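Local coordinates for protein adenosine deaminase 1 (PDB 3RYS) that probably catalyses the zinc-dependent hydrolytic deamination of adenine to hypoxanthine and ammonium, a step of purine salvage, at residues T75-D78 with F79-T83; E301-V304 with P305-A308. All coordinates share one frame; numbering follows the deposited sequence.

Interaction 1 (T75-D78 with F79-T83)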
ATOM      1  N   THR A  75     -22.369  -0.499  -0.720  1.00 15.14           N
ATOM      2  CA  THR A  75     -22.784  -0.513  -2.111  1.00 15.73           C
ATOM      3  C   THR A  75     -21.617  -0.271  -3.049  1.00 15.76           C
ATOM      4  O   THR A  75     -20.566   0.230  -2.647  1.00 15.23           O
ATOM      5  CB  THR A  75     -23.847   0.571  -2.387  1.00 16.84           C
ATOM      6  OG1 THR A  75     -23.226   1.865  -2.386  1.00 15.61           O
ATOM      7  CG2 THR A  75     -24.932   0.531  -1.323  1.00 16.08           C
ATOM      8  N   GLU A  76     -21.829  -0.622  -4.310  1.00 14.83           N
ATOM      9  CA  GLU A  76     -20.851  -0.394  -5.352  1.00 15.35           C
ATOM     10  C   GLU A  76     -20.446   1.076  -5.354  1.00 15.45           C
ATOM     11  O   GLU A  76     -19.269   1.406  -5.487  1.00 19.41           O
ATOM     12  CB  GLU A  76     -21.447  -0.797  -6.701  1.00 17.85           C
ATOM     13  CG  GLU A  76     -20.447  -1.341  -7.697  1.00 23.61           C
ATOM     14  CD  GLU A  76     -21.086  -2.266  -8.721  1.00 30.08           C
ATOM     15  OE1 GLU A  76     -21.677  -3.291  -8.312  1.00 25.70           O
ATOM     16  OE2 GLU A  76     -20.986  -1.973  -9.935  1.00 34.41           O
ATOM     17  N   GLN A  77     -21.427   1.957  -5.185  1.00 15.96           N
ATOM     18  CA  GLN A  77     -21.182   3.394  -5.166  1.00 15.56           C
ATOM     19  C   GLN A  77     -20.217   3.756  -4.041  1.00 16.28           C
ATOM     20  O   GLN A  77     -19.337   4.603  -4.211  1.00 15.56           O
ATOM     21  CB  GLN A  77     -22.505   4.158  -5.015  1.00 16.94           C
ATOM     22  CG  GLN A  77     -22.401   5.669  -5.218  1.00 18.62           C
ATOM     23  CD  GLN A  77     -21.777   6.045  -6.556  1.00 30.81           C
ATOM     24  OE1 GLN A  77     -21.872   5.299  -7.534  1.00 29.70           O
ATOM     25  NE2 GLN A  77     -21.132   7.210  -6.604  1.00 26.43           N
ATOM     26  N   ASP A  78     -20.381   3.105  -2.895  1.00 17.02           N
ATOM     27  CA  ASP A  78     -19.506   3.329  -1.747  1.00 16.50           C
ATOM     28  C   ASP A  78     -18.036   3.070  -2.081  1.00 16.26           C
ATOM     29  O   ASP A  78     -17.162   3.868  -1.737  1.00 14.00           O
ATOM     30  CB  ASP A  78     -19.944   2.456  -0.571  1.00 16.70           C
ATOM     31  CG  ASP A  78     -21.313   2.839  -0.043  1.00 17.14           C
ATOM     32  OD1 ASP A  78     -21.702   4.015  -0.207  1.00 16.21           O
ATOM     33  OD2 ASP A  78     -21.997   1.968   0.537  1.00 14.50           O
ATOM     34  N   PHE A  79     -17.769   1.957  -2.757  1.00 14.78           N
ATOM     35  CA  PHE A  79     -16.405   1.604  -3.129  1.00 14.85           C
ATOM     36  C   PHE A  79     -15.840   2.559  -4.175  1.00 15.62           C
ATOM     37  O   PHE A  79     -14.690   2.987  -4.080  1.00 13.96           O
ATOM     38  CB  PHE A  79     -16.334   0.150  -3.607  1.00 14.18           C
ATOM     39  CG  PHE A  79     -16.514  -0.853  -2.503  1.00 15.02           C
ATOM     40  CD1 PHE A  79     -15.438  -1.228  -1.704  1.00 13.92           C
ATOM     41  CD2 PHE A  79     -17.755  -1.412  -2.249  1.00 13.58           C
ATOM     42  CE1 PHE A  79     -15.600  -2.147  -0.676  1.00 11.12           C
ATOM     43  CE2 PHE A  79     -17.924  -2.331  -1.223  1.00 13.43           C
ATOM     44  CZ  PHE A  79     -16.842  -2.701  -0.436  1.00 11.79           C
ATOM     45  N   THR A  80     -16.661   2.896  -5.166  1.00 14.92           N
ATOM     46  CA  THR A  80     -16.277   3.851  -6.198  1.00 15.06           C
ATOM     47  C   THR A  80     -15.899   5.198  -5.593  1.00 16.31           C
ATOM     48  O   THR A  80     -14.823   5.730  -5.861  1.00 16.65           O
ATOM     49  CB  THR A  80     -17.420   4.069  -7.202  1.00 16.87           C
ATOM     50  OG1 THR A  80     -17.602   2.883  -7.985  1.00 19.25           O
ATOM     51  CG2 THR A  80     -17.110   5.238  -8.118  1.00 15.07           C
ATOM     52  N   ASP A  81     -16.799   5.745  -4.781  1.00 15.70           N
ATOM     53  CA  ASP A  81     -16.554   7.002  -4.086  1.00 15.82           C
ATOM     54  C   ASP A  81     -15.227   6.991  -3.331  1.00 15.20           C
ATOM     55  O   ASP A  81     -14.453   7.941  -3.416  1.00 15.98           O
ATOM     56  CB  ASP A  81     -17.700   7.309  -3.119  1.00 17.95           C
ATOM     57  CG  ASP A  81     -18.943   7.810  -3.829  1.00 17.78           C
ATOM     58  OD1 ASP A  81     -18.857   8.114  -5.036  1.00 18.60           O
ATOM     59  OD2 ASP A  81     -20.003   7.909  -3.176  1.00 15.95           O
ATOM     60  N   MET A  82     -14.965   5.915  -2.595  1.00 13.85           N
ATOM     61  CA  MET A  82     -13.753   5.828  -1.786  1.00 14.45           C
ATOM     62  C   MET A  82     -12.508   5.835  -2.653  1.00 15.30           C
ATOM     63  O   MET A  82     -11.509   6.481  -2.323  1.00 13.62           O
ATOM     64  CB  MET A  82     -13.763   4.565  -0.926  1.00 14.88           C
ATOM     65  CG  MET A  82     -12.402   4.189  -0.369  1.00 11.66           C
ATOM     66  SD  MET A  82     -12.454   2.642   0.555  1.00 12.90           S
ATOM     67  CE  MET A  82     -12.894   1.493  -0.742  1.00 13.24           C
ATOM     68  N   THR A  83     -12.582   5.110  -3.766  1.00 15.43           N
ATOM     69  CA  THR A  83     -11.454   4.963  -4.670  1.00 12.91           C
ATOM     70  C   THR A  83     -11.153   6.288  -5.365  1.00 15.58           C
ATOM     71  O   THR A  83      -9.992   6.667  -5.524  1.00 16.44           O
ATOM     72  CB  THR A  83     -11.724   3.876  -5.723  1.00 14.44           C
ATOM     73  OG1 THR A  83     -12.179   2.680  -5.077  1.00 13.02           O
ATOM     74  CG2 THR A  83     -10.461   3.576  -6.523  1.00 15.86           C
TER
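Thr75 and Phe79 begin the i to i+4 backbone bonding of helix 76-92, with Phe79 N donating to Thr75 O at 3.3 Å. The next i to i+4 bonds follow in order: Thr80 N to Glu76 O at 3.0 Å, Asp81 N to Gln77 O at 2.8 Å, then Met82 N to Asp78 O. Thr75 is the N-cap, and with Asp78 it forms a reciprocal capping box. Its OG1 accepts from Asp78 N at 3.1 Å, while Asp78 OD2 accepts from Thr75 N at 2.8 Å, the donor lying above the carboxylate plane, 43° out of it. Asp78 can reach back in this way because its CG stands beside its own backbone N, chi1 -65°. Gln74 N also bonds to OD2, and Arg37 forms a salt bridge with OD1, so both oxygens of this buried carboxylate are engaged. Gln77, bent at its second torsion, brings NE2 within 2.9 Å of Asp81 OD1, one turn on; the amide and carboxylate planes stand 81° apart. The other oxygen of Asp81, OD2, is in a salt bridge with Arg37, which thus ties together two aspartates a turn apart. Further along, Thr83 OG1 donates to Phe79 O at 2.7 Å, from the face opposite the one used by Thr83 N, so one carbonyl holds two donors. The first turns of the helix are wedged between two others: Arg37 and Leu34 of helix 28-37 meet the Gln77, Asp78 and Asp81 side, while helix 114-125 receives Glu76, Phe79, Thr80 and Thr83, and the Phe79 ring meets His107 edge-to-face.

Interaction 2 (E301-V304 with P305-A308)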
ATOM      1  N   GLU A 301      16.280  15.079   6.411  1.00 22.30           N
ATOM      2  CA  GLU A 301      17.119  15.900   5.536  1.00 19.98           C
ATOM      3  C   GLU A 301      17.406  15.280   4.172  1.00 17.07           C
ATOM      4  O   GLU A 301      18.499  15.432   3.629  1.00 15.28           O
ATOM      5  CB  GLU A 301      18.431  16.251   6.230  1.00 24.89           C
ATOM      6  CG  GLU A 301      18.295  16.461   7.727  1.00 35.38           C
ATOM      7  CD  GLU A 301      19.481  17.192   8.305  1.00 50.99           C
ATOM      8  OE1 GLU A 301      19.865  18.224   7.718  1.00 57.23           O
ATOM      9  OE2 GLU A 301      20.030  16.746   9.336  1.00 54.23           O
ATOM     10  N   PHE A 302      16.418  14.589   3.621  1.00 17.38           N
ATOM     11  CA  PHE A 302      16.524  14.051   2.276  1.00 17.73           C
ATOM     12  C   PHE A 302      16.692  15.166   1.253  1.00 20.28           C
ATOM     13  O   PHE A 302      15.943  16.143   1.259  1.00 25.36           O
ATOM     14  CB  PHE A 302      15.289  13.216   1.947  1.00 16.67           C
ATOM     15  CG  PHE A 302      15.369  11.813   2.451  1.00 19.25           C
ATOM     16  CD1 PHE A 302      15.480  11.556   3.806  1.00 21.84           C
ATOM     17  CD2 PHE A 302      15.351  10.747   1.572  1.00 19.13           C
ATOM     18  CE1 PHE A 302      15.566  10.260   4.273  1.00 18.71           C
ATOM     19  CE2 PHE A 302      15.438   9.450   2.035  1.00 16.91           C
ATOM     20  CZ  PHE A 302      15.543   9.207   3.385  1.00 17.35           C
ATOM     21  N   SER A 303      17.677  15.011   0.374  1.00 16.25           N
ATOM     22  CA  SER A 303      17.933  15.981  -0.683  1.00 17.34           C
ATOM     23  C   SER A 303      17.042  15.731  -1.896  1.00 19.99           C
ATOM     24  O   SER A 303      16.400  14.686  -2.004  1.00 19.29           O
ATOM     25  CB  SER A 303      19.391  15.897  -1.122  1.00 19.00           C
ATOM     26  OG  SER A 303      19.619  14.709  -1.863  1.00 19.81           O
ATOM     27  N   VAL A 304      17.017  16.693  -2.814  1.00 17.18           N
ATOM     28  CA  VAL A 304      16.269  16.546  -4.057  1.00 19.10           C
ATOM     29  C   VAL A 304      16.713  15.305  -4.843  1.00 18.98           C
ATOM     30  O   VAL A 304      15.877  14.493  -5.247  1.00 16.59           O
ATOM     31  CB  VAL A 304      16.374  17.814  -4.945  1.00 19.23           C
ATOM     32  CG1 VAL A 304      15.919  17.513  -6.364  1.00 21.99           C
ATOM     33  CG2 VAL A 304      15.566  18.955  -4.349  1.00 15.05           C
ATOM     34  N   PRO A 305      18.031  15.157  -5.066  1.00 21.39           N
ATOM     35  CA  PRO A 305      18.542  13.973  -5.765  1.00 17.54           C
ATOM     36  C   PRO A 305      18.194  12.682  -5.028  1.00 19.27           C
ATOM     37  O   PRO A 305      17.955  11.654  -5.660  1.00 20.79           O
ATOM     38  CB  PRO A 305      20.057  14.185  -5.753  1.00 19.68           C
ATOM     39  CG  PRO A 305      20.234  15.659  -5.625  1.00 18.77           C
ATOM     40  CD  PRO A 305      19.100  16.127  -4.769  1.00 21.13           C
ATOM     41  N   GLU A 306      18.171  12.729  -3.701  1.00 19.66           N
ATOM     42  CA  GLU A 306      17.803  11.547  -2.932  1.00 17.82           C
ATOM     43  C   GLU A 306      16.323  11.221  -3.140  1.00 20.18           C
ATOM     44  O   GLU A 306      15.973  10.082  -3.467  1.00 18.95           O
ATOM     45  CB  GLU A 306      18.149  11.732  -1.450  1.00 18.76           C
ATOM     46  CG  GLU A 306      19.657  11.699  -1.171  1.00 22.49           C
ATOM     47  CD  GLU A 306      20.022  12.127   0.247  1.00 27.21           C
ATOM     48  OE1 GLU A 306      19.191  12.784   0.910  1.00 26.32           O
ATOM     49  OE2 GLU A 306      21.144  11.810   0.701  1.00 28.16           O
ATOM     50  N   GLN A 307      15.465  12.229  -2.965  1.00 18.08           N
ATOM     51  CA  GLN A 307      14.036  12.110  -3.248  1.00 14.54           C
ATOM     52  C   GLN A 307      13.783  11.561  -4.651  1.00 16.48           C
ATOM     53  O   GLN A 307      12.924  10.699  -4.850  1.00 15.02           O
ATOM     54  CB  GLN A 307      13.350  13.469  -3.116  1.00 16.12           C
ATOM     55  CG  GLN A 307      12.746  13.763  -1.754  1.00 17.59           C
ATOM     56  CD  GLN A 307      12.160  15.169  -1.680  1.00 21.84           C
ATOM     57  OE1 GLN A 307      12.891  16.159  -1.742  1.00 19.82           O
ATOM     58  NE2 GLN A 307      10.838  15.260  -1.546  1.00 19.02           N
ATOM     59  N   ALA A 308      14.528  12.074  -5.623  1.00 16.09           N
ATOM     60  CA  ALA A 308      14.385  11.624  -7.003  1.00 17.41           C
ATOM     61  C   ALA A 308      14.707  10.139  -7.137  1.00 15.54           C
ATOM     62  O   ALA A 308      14.005   9.400  -7.823  1.00 15.10           O
ATOM     63  CB  ALA A 308      15.274  12.439  -7.918  1.00 17.69           C
TER
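The carboxylate of Glu306 turns back over the start of its own helix and receives Ser303 N at OE1, 2.7 Å away, on the anti side and 33° out of the carboxylate plane. The same OE1 lies 3.3 Å from Phe302 CA and 4.1 Å from Phe302 CB, at the root of the aromatic side chain. The Phe302 side chain packs on Leu296 of helix 289-300 and on Leu265 and Pro266 of helix 265-270. The Pro305 ring offers CD to Val304 CB and, at 3.3 Å, to Ser303 OG. Ser303 sets OG between its backbone N and carbonyl carbon, chi1 72°, where it accepts from Glu306 N at 3.1 Å. Glu306 CG lies against this hydroxyl too, and beyond it the extended chain carries OE1 to the serine amide. With Glu306 cut back to an alanine, the Ser303 amide would probably lose its acceptor and the serine hydroxyl its CG neighbour, leaving the residues ahead of the helix freer to move. Behind the cap, Gln307 N bonds to Ser303 O at 2.8 Å and Ala308 N to Val304 O, while Ala308 and Val304 face helix 322-339 through Val332, Val336 and Trp335. The reciprocal pairing of Ser303 and Glu306 is the classic Ser-x-x-Glu capping box, starting helix 304-317 directly after the short turn from helix 289-300.

How the interactions relate
Interaction 1 and interaction 2 are two examples of one solution, a capping box at the N-terminus of a helix, with an acidic residue three places after a hydroxyl N-cap. They lie on opposite sides of the chain's centre, their own centres 36 Å apart and nearest atoms about 23 Å apart. Interaction 1 comes first, on helix 76-92, which leads into strand 95-102 of the parallel sheet of the TIM-barrel-type deaminase fold. Interaction 2 comes late in the chain, where the loop after helix 289-300 passes into the first turn of helix 304-317. Sharing no helix or strand, the two boxes fix separate helix starts; Met82 of interaction 1 has its side chain about 12 Å from bound adenine, whereas interaction 2 lies away from the annotated sites.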